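PDB 3QSJ: NUDIX hydrolase from Alicyclobacillus acidocaldarius subsp. acidocaldarius, which probably hydrolyses phosphorus-containing acid anhydrides, with magnesium or manganese as cofactor, and holds a calcium ion in this crystal. Local coordinates for residues T12-R17 / V42-G47; R137-F142 / F156-G161; I24-V29 / T180-M185; G88-V93 / T103-D108. One frame throughout, in Å; residues are numbered along the deposited sequence.

Contact 1: residues T12-R17 / V42-G47. With CA (calcium ion), chain B.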
loop_
_atom_site.group_PDB
_atom_site.type_symbol
_atom_site.label_atom_id
_atom_site.label_comp_id
_atom_site.label_asym_id
_atom_site.label_seq_id
_atom_site.Cartn_x
_atom_site.Cartn_y
_atom_site.Cartn_z
ATOM N N THR A 12 -2.080 4.421 -0.458
ATOM C CA THR A 12 -1.510 3.449 0.455
ATOM C C THR A 12 -2.127 2.084 0.206
ATOM O O THR A 12 -3.339 1.987 0.007
ATOM C CB THR A 12 -1.779 3.924 1.899
ATOM O OG1 THR A 12 -1.127 5.184 2.075
ATOM C CG2 THR A 12 -1.152 2.992 2.903
ATOM N N LEU A 13 -1.307 1.034 0.361
ATOM C CA LEU A 13 -1.769 -0.342 0.150
ATOM C C LEU A 13 -1.715 -1.100 1.443
ATOM O O LEU A 13 -0.669 -1.200 2.097
ATOM C CB LEU A 13 -0.925 -1.081 -0.909
ATOM C CG LEU A 13 -1.550 -2.384 -1.429
ATOM C CD1 LEU A 13 -2.943 -2.111 -2.024
ATOM C CD2 LEU A 13 -0.582 -3.051 -2.452
ATOM N N VAL A 14 -2.860 -1.726 1.788
ATOM C CA VAL A 14 -3.006 -2.487 3.019
ATOM C C VAL A 14 -3.017 -3.923 2.527
ATOM O O VAL A 14 -4.030 -4.378 1.949
ATOM C CB VAL A 14 -4.313 -2.097 3.751
ATOM C CG1 VAL A 14 -4.447 -2.865 5.082
ATOM C CG2 VAL A 14 -4.376 -0.578 3.990
ATOM N N VAL A 15 -1.895 -4.617 2.725
ATOM C CA VAL A 15 -1.741 -6.004 2.225
ATOM C C VAL A 15 -1.969 -6.926 3.407
ATOM O O VAL A 15 -1.229 -6.875 4.401
ATOM C CB VAL A 15 -0.335 -6.208 1.599
ATOM C CG1 VAL A 15 -0.231 -7.595 0.950
ATOM C CG2 VAL A 15 -0.018 -5.104 0.572
ATOM N N ILE A 16 -2.960 -7.788 3.292
ATOM C CA ILE A 16 -3.318 -8.690 4.397
ATOM C C ILE A 16 -3.309 -10.167 4.097
ATOM O O ILE A 16 -3.279 -10.576 2.943
ATOM C CB ILE A 16 -4.759 -8.334 4.890
ATOM C CG1 ILE A 16 -5.851 -8.685 3.813
ATOM C CG2 ILE A 16 -4.839 -6.899 5.404
ATOM C CD1 ILE A 16 -7.355 -8.512 4.350
ATOM N N ARG A 17 -3.304 -10.979 5.159
ATOM C CA ARG A 17 -3.425 -12.421 4.961
ATOM C C ARG A 17 -4.135 -12.993 6.218
ATOM O O ARG A 17 -4.187 -12.344 7.256
ATOM C CB ARG A 17 -2.042 -13.046 4.760
ATOM C CG ARG A 17 -1.211 -13.023 6.050
ATOM C CD ARG A 17 0.226 -13.422 5.762
ATOM N NE ARG A 17 1.017 -13.562 7.003
ATOM C CZ ARG A 17 2.303 -13.874 6.988
ATOM N NH1 ARG A 17 2.929 -14.085 5.825
ATOM N NH2 ARG A 17 2.984 -13.991 8.138
ATOM N N VAL A 42 4.968 4.174 12.234
ATOM C CA VAL A 42 4.620 2.925 11.569
ATOM C C VAL A 42 3.519 3.290 10.576
ATOM O O VAL A 42 2.748 4.234 10.815
ATOM C CB VAL A 42 4.205 1.783 12.537
ATOM C CG1 VAL A 42 5.403 1.337 13.403
ATOM C CG2 VAL A 42 3.008 2.181 13.420
ATOM N N ALA A 43 3.476 2.583 9.439
ATOM C CA ALA A 43 2.487 2.811 8.412
ATOM C C ALA A 43 2.419 1.621 7.456
ATOM O O ALA A 43 3.100 0.608 7.605
ATOM C CB ALA A 43 2.857 4.084 7.622
ATOM N N PHE A 44 1.589 1.782 6.460
ATOM C CA PHE A 44 1.536 0.787 5.413
ATOM C C PHE A 44 2.336 1.372 4.236
ATOM O O PHE A 44 2.519 2.588 4.149
ATOM C CB PHE A 44 0.082 0.541 4.968
ATOM C CG PHE A 44 -0.846 0.206 6.122
ATOM C CD1 PHE A 44 -0.665 -0.961 6.872
ATOM C CD2 PHE A 44 -1.881 1.072 6.475
ATOM C CE1 PHE A 44 -1.480 -1.231 7.974
ATOM C CE2 PHE A 44 -2.693 0.802 7.579
ATOM C CZ PHE A 44 -2.482 -0.333 8.330
ATOM N N PRO A 45 2.770 0.539 3.286
ATOM C CA PRO A 45 3.488 1.070 2.117
ATOM C C PRO A 45 2.622 2.042 1.341
ATOM O O PRO A 45 1.400 1.852 1.254
ATOM C CB PRO A 45 3.781 -0.207 1.270
ATOM C CG PRO A 45 3.819 -1.323 2.292
ATOM C CD PRO A 45 2.659 -0.941 3.238
ATOM N N GLY A 46 3.225 3.099 0.828
ATOM C CA GLY A 46 2.438 4.095 0.093
ATOM C C GLY A 46 3.236 5.320 -0.255
ATOM O O GLY A 46 4.439 5.391 0.017
ATOM N N GLY A 47 2.594 6.291 -0.861
ATOM C CA GLY A 47 3.317 7.512 -1.174
ATOM C C GLY A 47 2.580 8.334 -2.194
ATOM O O GLY A 47 1.449 8.024 -2.579
HETATM CA CA CA B . 6.743 5.223 -0.233
HETATM O O HOH W 1 1.547 5.021 3.621
HETATM O O HOH W 2 7.243 7.450 -0.689
HETATM O O HOH W 3 8.522 4.359 -1.734
#
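The carbonyl oxygen Pro45 O meets three groups of strand 7-18. Leu13 N donates to Pro45 O over 3.0 Å, almost straight (169°) and nearly along the C=O axis; Thr12 CA makes a CA-H...O contact with that oxygen, and Thr12 CG2 lies 3.2 Å from Pro45 O. CG2 stands anti to the backbone N of Thr12 and also touches Phe44 CB at 3.4 Å, near the ring's edge. On the other branch, a water joins Thr12 OG1 to Phe44 O. This is a pairing of central strands in the Nudix fold: Thr12 and Gly46 form an antiparallel non-hydrogen-bonded pair with the two CA atoms 4.0 Å apart, so close that a side chain at Gly46 would run into Thr12 OG1. Gly46 O binds the calcium ion at 2.3 Å, together with Glu82, Glu86 and waters. Further along the strand, Val14 CG2 sits over one face of the Phe44 ring in a CH-pi contact, 4.2 Å from the centroid and 24° off the normal. An alanine in place of Phe44 would probably open a gap beneath Val14 and leave Val203 and Leu204 of helix 198-209 without this aromatic partner. Pro45 CD rests against Leu13 O at 3.5 Å.

Contact 2: residues R137-F142 / F156-G161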
loop_
_atom_site.group_PDB
_atom_site.type_symbol
_atom_site.label_atom_id
_atom_site.label_comp_id
_atom_site.label_asym_id
_atom_site.label_seq_id
_atom_site.Cartn_x
_atom_site.Cartn_y
_atom_site.Cartn_z
ATOM N N ARG A 137 -9.354 -3.435 -3.310
ATOM C CA ARG A 137 -10.588 -2.860 -2.868
ATOM C C ARG A 137 -10.298 -1.452 -2.335
ATOM O O ARG A 137 -9.447 -1.284 -1.454
ATOM C CB ARG A 137 -11.219 -3.744 -1.772
ATOM C CG ARG A 137 -12.489 -3.186 -1.177
ATOM C CD ARG A 137 -12.912 -3.934 0.110
ATOM N NE ARG A 137 -14.187 -3.405 0.604
ATOM C CZ ARG A 137 -15.384 -3.817 0.196
ATOM N NH1 ARG A 137 -15.488 -4.789 -0.711
ATOM N NH2 ARG A 137 -16.502 -3.218 0.652
ATOM N N ARG A 138 -11.021 -0.438 -2.817
ATOM C CA ARG A 138 -10.923 0.892 -2.212
ATOM C C ARG A 138 -11.569 0.788 -0.839
ATOM O O ARG A 138 -12.743 0.386 -0.737
ATOM C CB ARG A 138 -11.637 1.940 -3.093
ATOM C CG ARG A 138 -11.719 3.240 -2.376
ATOM C CD ARG A 138 -12.252 4.400 -3.210
ATOM N NE ARG A 138 -12.652 5.504 -2.338
ATOM C CZ ARG A 138 -12.923 6.734 -2.790
ATOM N NH1 ARG A 138 -12.780 7.025 -4.091
ATOM N NH2 ARG A 138 -13.317 7.684 -1.952
ATOM N N ILE A 139 -10.804 1.167 0.237
ATOM C CA ILE A 139 -11.375 1.115 1.584
ATOM C C ILE A 139 -11.464 2.468 2.276
ATOM O O ILE A 139 -12.034 2.571 3.358
ATOM C CB ILE A 139 -10.648 0.085 2.456
ATOM C CG1 ILE A 139 -9.132 0.463 2.562
ATOM C CG2 ILE A 139 -10.853 -1.309 1.847
ATOM C CD1 ILE A 139 -8.356 -0.446 3.588
ATOM N N GLY A 140 -10.869 3.496 1.690
ATOM C CA GLY A 140 -11.027 4.789 2.324
ATOM C C GLY A 140 -10.353 5.920 1.606
ATOM O O GLY A 140 -9.550 5.695 0.694
ATOM N N ARG A 141 -10.637 7.144 2.068
ATOM C CA ARG A 141 -9.939 8.312 1.538
ATOM C C ARG A 141 -9.834 9.283 2.694
ATOM O O ARG A 141 -10.831 9.514 3.399
ATOM C CB ARG A 141 -10.714 8.932 0.382
ATOM C CG ARG A 141 -10.028 10.137 -0.244
ATOM C CD ARG A 141 -10.946 10.748 -1.314
ATOM N NE ARG A 141 -10.308 11.944 -1.887
ATOM C CZ ARG A 141 -10.741 12.612 -2.949
ATOM N NH1 ARG A 141 -11.895 12.274 -3.537
ATOM N NH2 ARG A 141 -10.031 13.640 -3.433
ATOM N N PHE A 142 -8.611 9.758 2.947
ATOM C CA PHE A 142 -8.396 10.640 4.102
ATOM C C PHE A 142 -7.572 11.827 3.717
ATOM O O PHE A 142 -6.471 11.692 3.168
ATOM C CB PHE A 142 -7.723 9.862 5.247
ATOM C CG PHE A 142 -8.641 8.810 5.797
ATOM C CD1 PHE A 142 -9.797 9.166 6.486
ATOM C CD2 PHE A 142 -8.415 7.466 5.534
ATOM C CE1 PHE A 142 -10.708 8.200 6.899
ATOM C CE2 PHE A 142 -9.307 6.495 6.001
ATOM C CZ PHE A 142 -10.442 6.879 6.681
ATOM N N PHE A 156 -6.855 4.795 0.176
ATOM C CA PHE A 156 -6.427 3.532 0.783
ATOM C C PHE A 156 -7.076 2.336 -0.005
ATOM O O PHE A 156 -8.275 2.300 -0.255
ATOM C CB PHE A 156 -6.958 3.453 2.255
ATOM C CG PHE A 156 -6.122 4.297 3.191
ATOM C CD1 PHE A 156 -5.171 3.707 4.004
ATOM C CD2 PHE A 156 -6.192 5.687 3.147
ATOM C CE1 PHE A 156 -4.318 4.495 4.831
ATOM C CE2 PHE A 156 -5.333 6.480 3.971
ATOM C CZ PHE A 156 -4.405 5.872 4.780
ATOM N N PHE A 157 -6.260 1.346 -0.310
ATOM C CA PHE A 157 -6.669 0.143 -1.003
ATOM C C PHE A 157 -6.268 -1.037 -0.158
ATOM O O PHE A 157 -5.205 -1.029 0.529
ATOM C CB PHE A 157 -5.989 0.048 -2.404
ATOM C CG PHE A 157 -6.517 1.124 -3.308
ATOM C CD1 PHE A 157 -7.710 0.940 -4.012
ATOM C CD2 PHE A 157 -5.823 2.315 -3.463
ATOM C CE1 PHE A 157 -8.189 1.945 -4.867
ATOM C CE2 PHE A 157 -6.322 3.328 -4.295
ATOM C CZ PHE A 157 -7.563 3.174 -4.892
ATOM N N LEU A 158 -7.060 -2.080 -0.291
ATOM C CA LEU A 158 -6.796 -3.346 0.397
ATOM C C LEU A 158 -6.565 -4.459 -0.656
ATOM O O LEU A 158 -7.262 -4.477 -1.673
ATOM C CB LEU A 158 -8.073 -3.694 1.216
ATOM C CG LEU A 158 -8.008 -4.981 2.027
ATOM C CD1 LEU A 158 -7.164 -4.731 3.322
ATOM C CD2 LEU A 158 -9.431 -5.387 2.509
ATOM N N CYS A 159 -5.650 -5.409 -0.377
ATOM C CA CYS A 159 -5.475 -6.603 -1.211
ATOM C C CYS A 159 -4.968 -7.709 -0.352
ATOM O O CYS A 159 -4.565 -7.486 0.794
ATOM C CB CYS A 159 -4.599 -6.373 -2.430
ATOM S SG CYS A 159 -2.871 -6.063 -2.014
ATOM N N VAL A 160 -5.067 -8.926 -0.866
ATOM C CA VAL A 160 -4.677 -10.087 -0.071
ATOM C C VAL A 160 -3.323 -10.589 -0.579
ATOM O O VAL A 160 -3.113 -10.689 -1.800
ATOM C CB VAL A 160 -5.762 -11.183 -0.238
ATOM C CG1 VAL A 160 -5.355 -12.462 0.516
ATOM C CG2 VAL A 160 -7.076 -10.673 0.290
ATOM N N GLY A 161 -2.414 -10.845 0.354
ATOM C CA GLY A 161 -1.091 -11.363 0.009
ATOM C C GLY A 161 -0.810 -12.676 0.721
ATOM O O GLY A 161 0.231 -12.812 1.359
#
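Five backbone hydrogen bonds lace Arg137, Ile139 and Gly140 to Phe156 and Leu158. Arg137 and Leu158 exchange two, the shorter being 2.8 Å from Leu158 N to Arg137 O. Phe156 O takes two donors: Ile139 N at 2.8 Å, and Gly140 N in a weak, bent bond of 3.5 Å. Phe156 N in turn donates to Gly140 O, nearly straight at 177° although it stands above the carbonyl plane. Between these rungs, CA-H...O contacts run from Phe157 CA to Arg137 O and from Arg138 CA to Phe156 O.

The aromatic contact is an offset edge-to-face pair: Phe142 turns its edge to the face of Phe156, with centroids 5.6 Å apart and planes at 72°. Phe142 CD2 does the touching, 3.6 Å from Phe156 CE2, and Pro199 of helix 198-209 meets both residues.

Among aliphatic groups, Ile139 forks between two neighbours. Ile139 CG1 lies between backbone N and carbonyl carbon (chi1 60°), where it meets Phe156 CB at 3.7 Å, while Ile139 CG2 reaches Leu158 CB, also at 3.7 Å. Arg138 CB approaches Phe157 CE1, the ring atom nearest to it.

The guanidinium groups turn to other partners, Arg138 to Asp69 and Asp72, Arg137 to the carbonyls of Met217 and Leu220.

With Ile139 and Gly140 both facing Phe156, the register slips by one residue: a classic beta bulge in the hairpin of strands 137-143 and 151-160, which extends the Nudix sheet.

Contact 3: residues I24-V29 / T180-M185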
loop_
_atom_site.group_PDB
_atom_site.type_symbol
_atom_site.label_atom_id
_atom_site.label_comp_id
_atom_site.label_asym_id
_atom_site.label_seq_id
_atom_site.Cartn_x
_atom_site.Cartn_y
_atom_site.Cartn_z
ATOM N N ILE A 24 -6.275 -11.590 11.338
ATOM C CA ILE A 24 -5.679 -11.055 10.115
ATOM C C ILE A 24 -4.298 -10.490 10.449
ATOM O O ILE A 24 -4.137 -9.779 11.449
ATOM C CB ILE A 24 -6.598 -9.968 9.525
ATOM C CG1 ILE A 24 -7.924 -10.606 9.070
ATOM C CG2 ILE A 24 -5.876 -9.251 8.366
ATOM C CD1 ILE A 24 -9.066 -9.655 8.609
ATOM N N GLU A 25 -3.336 -10.720 9.553
ATOM C CA GLU A 25 -2.000 -10.147 9.632
ATOM C C GLU A 25 -1.868 -9.183 8.484
ATOM O O GLU A 25 -2.520 -9.372 7.466
ATOM C CB GLU A 25 -0.929 -11.241 9.522
ATOM C CG GLU A 25 -1.001 -12.095 10.766
ATOM C CD GLU A 25 -0.182 -13.355 10.784
ATOM O OE1 GLU A 25 0.524 -13.632 9.780
ATOM O OE2 GLU A 25 -0.227 -14.052 11.832
ATOM N N VAL A 26 -0.970 -8.193 8.612
ATOM C CA VAL A 26 -0.856 -7.095 7.625
ATOM C C VAL A 26 0.606 -6.691 7.492
ATOM O O VAL A 26 1.343 -6.826 8.475
ATOM C CB VAL A 26 -1.769 -5.913 8.088
ATOM C CG1 VAL A 26 -1.384 -5.368 9.492
ATOM C CG2 VAL A 26 -1.827 -4.801 7.037
ATOM N N LEU A 27 1.024 -6.166 6.317
ATOM C CA LEU A 27 2.387 -5.732 6.124
ATOM C C LEU A 27 2.484 -4.287 6.594
ATOM O O LEU A 27 1.752 -3.383 6.116
ATOM C CB LEU A 27 2.783 -5.801 4.637
ATOM C CG LEU A 27 3.176 -7.162 4.103
ATOM C CD1 LEU A 27 3.431 -7.063 2.608
ATOM C CD2 LEU A 27 4.485 -7.660 4.798
ATOM N N VAL A 28 3.390 -4.055 7.497
ATOM C CA VAL A 28 3.604 -2.683 7.935
ATOM C C VAL A 28 5.057 -2.388 7.774
ATOM O O VAL A 28 5.886 -3.312 7.707
ATOM C CB VAL A 28 3.115 -2.408 9.383
ATOM C CG1 VAL A 28 1.586 -2.459 9.474
ATOM C CG2 VAL A 28 3.762 -3.363 10.391
ATOM N N VAL A 29 5.381 -1.099 7.747
ATOM C CA VAL A 29 6.776 -0.641 7.673
ATOM C C VAL A 29 7.014 0.441 8.726
ATOM O O VAL A 29 6.059 1.069 9.186
ATOM C CB VAL A 29 7.122 -0.123 6.268
ATOM C CG1 VAL A 29 6.927 -1.257 5.216
ATOM C CG2 VAL A 29 6.294 1.123 5.908
ATOM N N THR A 180 2.568 -8.402 10.553
ATOM C CA THR A 180 2.183 -8.389 11.957
ATOM C C THR A 180 0.698 -8.643 12.160
ATOM O O THR A 180 -0.108 -8.154 11.368
ATOM C CB THR A 180 2.576 -7.022 12.623
ATOM O OG1 THR A 180 2.251 -7.071 14.015
ATOM C CG2 THR A 180 1.866 -5.834 11.984
ATOM N N PRO A 181 0.279 -9.369 13.207
ATOM C CA PRO A 181 -1.166 -9.430 13.487
ATOM C C PRO A 181 -1.621 -7.968 13.715
ATOM O O PRO A 181 -0.883 -7.187 14.335
ATOM C CB PRO A 181 -1.236 -10.217 14.795
ATOM C CG PRO A 181 0.020 -10.915 14.906
ATOM C CD PRO A 181 1.060 -10.101 14.233
ATOM N N ALA A 182 -2.767 -7.573 13.151
ATOM C CA ALA A 182 -3.282 -6.178 13.272
ATOM C C ALA A 182 -3.557 -5.795 14.743
ATOM O O ALA A 182 -3.284 -4.663 15.141
ATOM C CB ALA A 182 -4.537 -6.011 12.413
ATOM N N ARG A 183 -4.028 -6.762 15.568
ATOM C CA ARG A 183 -4.276 -6.563 17.020
ATOM C C ARG A 183 -2.996 -6.133 17.784
ATOM O O ARG A 183 -3.046 -5.194 18.611
ATOM C CB ARG A 183 -4.853 -7.864 17.608
ATOM C CG ARG A 183 -5.621 -7.687 18.910
ATOM C CD ARG A 183 -6.202 -9.016 19.381
ATOM N NE ARG A 183 -7.150 -9.591 18.419
ATOM C CZ ARG A 183 -8.468 -9.412 18.461
ATOM N NH1 ARG A 183 -9.248 -9.974 17.547
ATOM N NH2 ARG A 183 -9.016 -8.666 19.419
ATOM N N ASP A 184 -1.870 -6.849 17.535
ATOM C CA ASP A 184 -0.538 -6.623 18.133
ATOM C C ASP A 184 -0.114 -5.175 17.892
ATOM O O ASP A 184 0.215 -4.452 18.828
ATOM C CB ASP A 184 0.535 -7.534 17.466
ATOM C CG ASP A 184 0.813 -8.913 18.056
ATOM O OD1 ASP A 184 -0.090 -9.469 18.719
ATOM O OD2 ASP A 184 1.916 -9.472 17.773
HETATM N N MSE A 185 -0.141 -4.758 16.618
HETATM C CA MSE A 185 0.281 -3.436 16.187
HETATM C C MSE A 185 -0.611 -2.342 16.762
HETATM O O MSE A 185 -0.115 -1.341 17.281
HETATM C CB MSE A 185 0.284 -3.362 14.667
HETATM C CG MSE A 185 0.957 -2.119 14.169
HETATM SE SE MSE A 185 2.680 -1.807 15.009
HETATM C CE MSE A 185 3.662 -3.108 14.225
HETATM O O HOH W 4 -5.492 -9.065 13.837
#
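Val26 and Thr180 lie side by side and point the same way. Thr180 CG2 occupies the position between backbone N and carbonyl carbon, with OG1 anti to the N (chi1 -177°), which turns the methyl toward Val26 and Val28 of strand 24-31. Thr180 CG2 comes 4.1 Å from Val26 CG1 and meets Val28 CG2 obliquely. Val28 has two conformers; in one of them its CG2 makes this contact and also reaches, tip to tip, the CE methyl of Met185, a selenomethionine, with Val28 CG2 and Met185 CE 3.8 Å apart. The hydroxyl turns from the strand and donates to Pro181 O, 3.2 Å from Thr180 OG1. An alanine in place of Thr180 would probably leave Pro181 O without this donor and thin the packing beside Val26.

The chain here passes from an edge strand of the Nudix sheet into helix 182-190, with Pro181 at the N-cap. Val26 and Thr180 form an antiparallel hydrogen-bonded pair, each N 2.9 Å from the other's O. The ladder runs on into the helix, where Ala182 N donates to Ile24 O over 3.1 Å at 171°, in the carbonyl plane. A water also donates to Ile24 O and accepts from Arg183 N.

Glu25 leaves the strand in a different direction from Val26. Glu25 CG lies 3.8 Å from Pro181 CA, and the extended chain carries the carboxylate to Arg17, a salt bridge, and to Ala20 N. Leu207 of helix 198-209 touches both Val26 and Ala182.

Contact 4: residues G88-V93 / T103-D108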
loop_
_atom_site.group_PDB
_atom_site.type_symbol
_atom_site.label_atom_id
_atom_site.label_comp_id
_atom_site.label_asym_id
_atom_site.label_seq_id
_atom_site.Cartn_x
_atom_site.Cartn_y
_atom_site.Cartn_z
ATOM N N GLY A 88 9.622 -4.794 -2.126
ATOM C CA GLY A 88 10.191 -5.690 -3.145
ATOM C C GLY A 88 9.262 -6.728 -3.748
ATOM O O GLY A 88 9.728 -7.748 -4.289
ATOM N N TRP A 89 7.955 -6.544 -3.578
ATOM C CA TRP A 89 6.989 -7.466 -4.205
ATOM C C TRP A 89 6.061 -6.625 -5.098
ATOM O O TRP A 89 5.526 -5.588 -4.642
ATOM C CB TRP A 89 6.131 -8.221 -3.162
ATOM C CG TRP A 89 6.928 -9.235 -2.360
ATOM C CD1 TRP A 89 7.670 -8.988 -1.243
ATOM C CD2 TRP A 89 7.016 -10.650 -2.590
ATOM N NE1 TRP A 89 8.311 -10.136 -0.830
ATOM C CE2 TRP A 89 7.932 -11.171 -1.642
ATOM C CE3 TRP A 89 6.508 -11.507 -3.580
ATOM C CZ2 TRP A 89 8.270 -12.535 -1.593
ATOM C CZ3 TRP A 89 6.794 -12.857 -3.495
ATOM C CH2 TRP A 89 7.636 -13.363 -2.491
ATOM N N LEU A 90 5.797 -7.128 -6.310
ATOM C CA LEU A 90 4.801 -6.522 -7.201
ATOM C C LEU A 90 3.599 -7.335 -7.056
ATOM O O LEU A 90 3.599 -8.531 -7.428
ATOM C CB LEU A 90 5.198 -6.552 -8.690
ATOM C CG LEU A 90 5.945 -5.372 -9.220
ATOM C CD1 LEU A 90 6.550 -5.673 -10.600
ATOM C CD2 LEU A 90 5.074 -4.120 -9.255
ATOM N N LEU A 91 2.554 -6.730 -6.509
ATOM C CA LEU A 91 1.275 -7.386 -6.291
ATOM C C LEU A 91 0.366 -7.201 -7.471
ATOM O O LEU A 91 0.458 -6.192 -8.189
ATOM C CB LEU A 91 0.565 -6.794 -5.064
ATOM C CG LEU A 91 1.040 -7.333 -3.708
ATOM C CD1 LEU A 91 2.447 -7.046 -3.487
ATOM C CD2 LEU A 91 0.307 -6.718 -2.647
ATOM N N ALA A 92 -0.565 -8.171 -7.633
ATOM C CA ALA A 92 -1.649 -8.071 -8.650
ATOM C C ALA A 92 -1.151 -7.831 -10.073
ATOM O O ALA A 92 -1.827 -7.183 -10.853
ATOM C CB ALA A 92 -2.633 -6.944 -8.253
ATOM N N VAL A 93 -0.064 -8.459 -10.436
ATOM C CA VAL A 93 0.449 -8.356 -11.824
ATOM C C VAL A 93 0.016 -9.608 -12.600
ATOM O O VAL A 93 0.045 -10.743 -12.046
ATOM C CB VAL A 93 1.983 -8.135 -11.829
ATOM C CG1 VAL A 93 2.602 -8.278 -13.240
ATOM C CG2 VAL A 93 2.315 -6.745 -11.254
ATOM N N THR A 103 6.314 -14.214 -8.082
ATOM C CA THR A 103 7.678 -14.118 -7.610
ATOM C C THR A 103 7.976 -12.718 -7.063
ATOM O O THR A 103 7.379 -11.722 -7.482
ATOM C CB THR A 103 8.685 -14.450 -8.745
ATOM O OG1 THR A 103 8.443 -13.548 -9.812
ATOM C CG2 THR A 103 8.584 -15.912 -9.246
ATOM N N PRO A 104 8.961 -12.615 -6.166
ATOM C CA PRO A 104 9.383 -11.284 -5.726
ATOM C C PRO A 104 10.289 -10.666 -6.790
ATOM O O PRO A 104 10.823 -11.358 -7.681
ATOM C CB PRO A 104 10.241 -11.586 -4.482
ATOM C CG PRO A 104 10.811 -12.960 -4.751
ATOM C CD PRO A 104 9.774 -13.694 -5.545
ATOM N N LEU A 105 10.541 -9.389 -6.639
ATOM C CA LEU A 105 11.532 -8.721 -7.479
ATOM C C LEU A 105 12.892 -9.093 -6.924
ATOM O O LEU A 105 13.064 -9.238 -5.712
ATOM C CB LEU A 105 11.361 -7.185 -7.353
ATOM C CG LEU A 105 10.072 -6.610 -7.915
ATOM C CD1 LEU A 105 9.884 -5.179 -7.387
ATOM C CD2 LEU A 105 10.103 -6.628 -9.468
ATOM N N ALA A 106 13.871 -9.230 -7.803
ATOM C CA ALA A 106 15.233 -9.475 -7.376
ATOM C C ALA A 106 15.729 -8.140 -6.739
ATOM O O ALA A 106 15.214 -7.075 -7.091
ATOM C CB ALA A 106 16.101 -9.823 -8.588
ATOM N N PRO A 107 16.706 -8.185 -5.816
ATOM C CA PRO A 107 17.244 -6.936 -5.236
ATOM C C PRO A 107 17.539 -5.856 -6.273
ATOM O O PRO A 107 17.168 -4.704 -6.055
ATOM C CB PRO A 107 18.542 -7.395 -4.555
ATOM C CG PRO A 107 18.318 -8.807 -4.228
ATOM C CD PRO A 107 17.420 -9.373 -5.289
ATOM N N ASP A 108 18.166 -6.234 -7.426
ATOM C CA ASP A 108 18.538 -5.269 -8.487
ATOM C C ASP A 108 17.337 -4.623 -9.169
ATOM O O ASP A 108 17.405 -3.458 -9.524
ATOM C CB ASP A 108 19.437 -5.916 -9.537
ATOM C CG ASP A 108 20.934 -5.799 -9.282
ATOM O OD1 ASP A 108 21.323 -5.248 -8.219
ATOM O OD2 ASP A 108 21.720 -6.252 -10.146
#
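Trp89 turns CG anti to its carbonyl carbon (chi1 -69°), and chi2 of 84° sets the indole upright on that bond, with one face toward Pro104. Leu105 adopts nearly the same first torsion, directing CG back over Gly88. The proline and the indole lie side by side, pointing the same way. Pro104 CB sits squarely above the six-membered ring of Trp89 in a CH-pi contact, 3.5 Å from its centroid and 5° off the normal. The rest of the proline covers the CZ3-CH2 side of the ring: Pro104 N is 3.4 Å from Trp89 CZ3, and Pro104 CD lies 3.7 Å from CH2 of the same indole. The indole N-H is engaged beyond this pair, where Trp89 NE1 donates to Glu166 O.

One backbone hydrogen bond ties the two loops, Leu105 N to Gly88 O at 3.0 Å, with the donor tilted from the carbonyl plane. Leu105 CB closes over that acceptor, 3.5 Å from Gly88 O, so the same leucine both bonds and packs against the carbonyl. At the tip of the side chain, Leu105 CD2 meets Leu90 CD1 at 3.8 Å. Both leucines also touch Ala84 of helix 72-87, and Leu120 and Trp123 of helix 119-125 also pack on Leu90. The contact thus grades from a buried leucine pair to a solvent-exposed proline.

Gly88, with positive phi, is where the chain leaves helix 72-87; Gly88 and Trp89 match the closing glycine and bulky apolar residue of the Nudix box, whose helix carries the calcium ligands Glu82 and Glu86.

In the fold
Contacts 1, 2 and 3 share one mixed sheet. Strand 7-18 joins contact 1 to contact 2, with Val14 N 2.8 Å from Phe157 O and Ile16 O 2.7 Å from Gly161 N, both probable hydrogen bonds. Contact 3 meets contact 1 through the Arg17-Glu25 salt bridge and probably Val29 N to Ala43 O. Contact 4 lies off the sheet, its centre about 15 Å from that of contact 1; in one conformer Leu91 packs on Leu13 and Val15. It follows helix 72-87, whose Glu82 and Glu86 bind calcium beside Gly46 of contact 1, where Nudix enzymes hold their catalytic metal. The side chains of Phe156 and Val28 lie about 12 and 13 Å from the ion, and Gly88 about 12 Å.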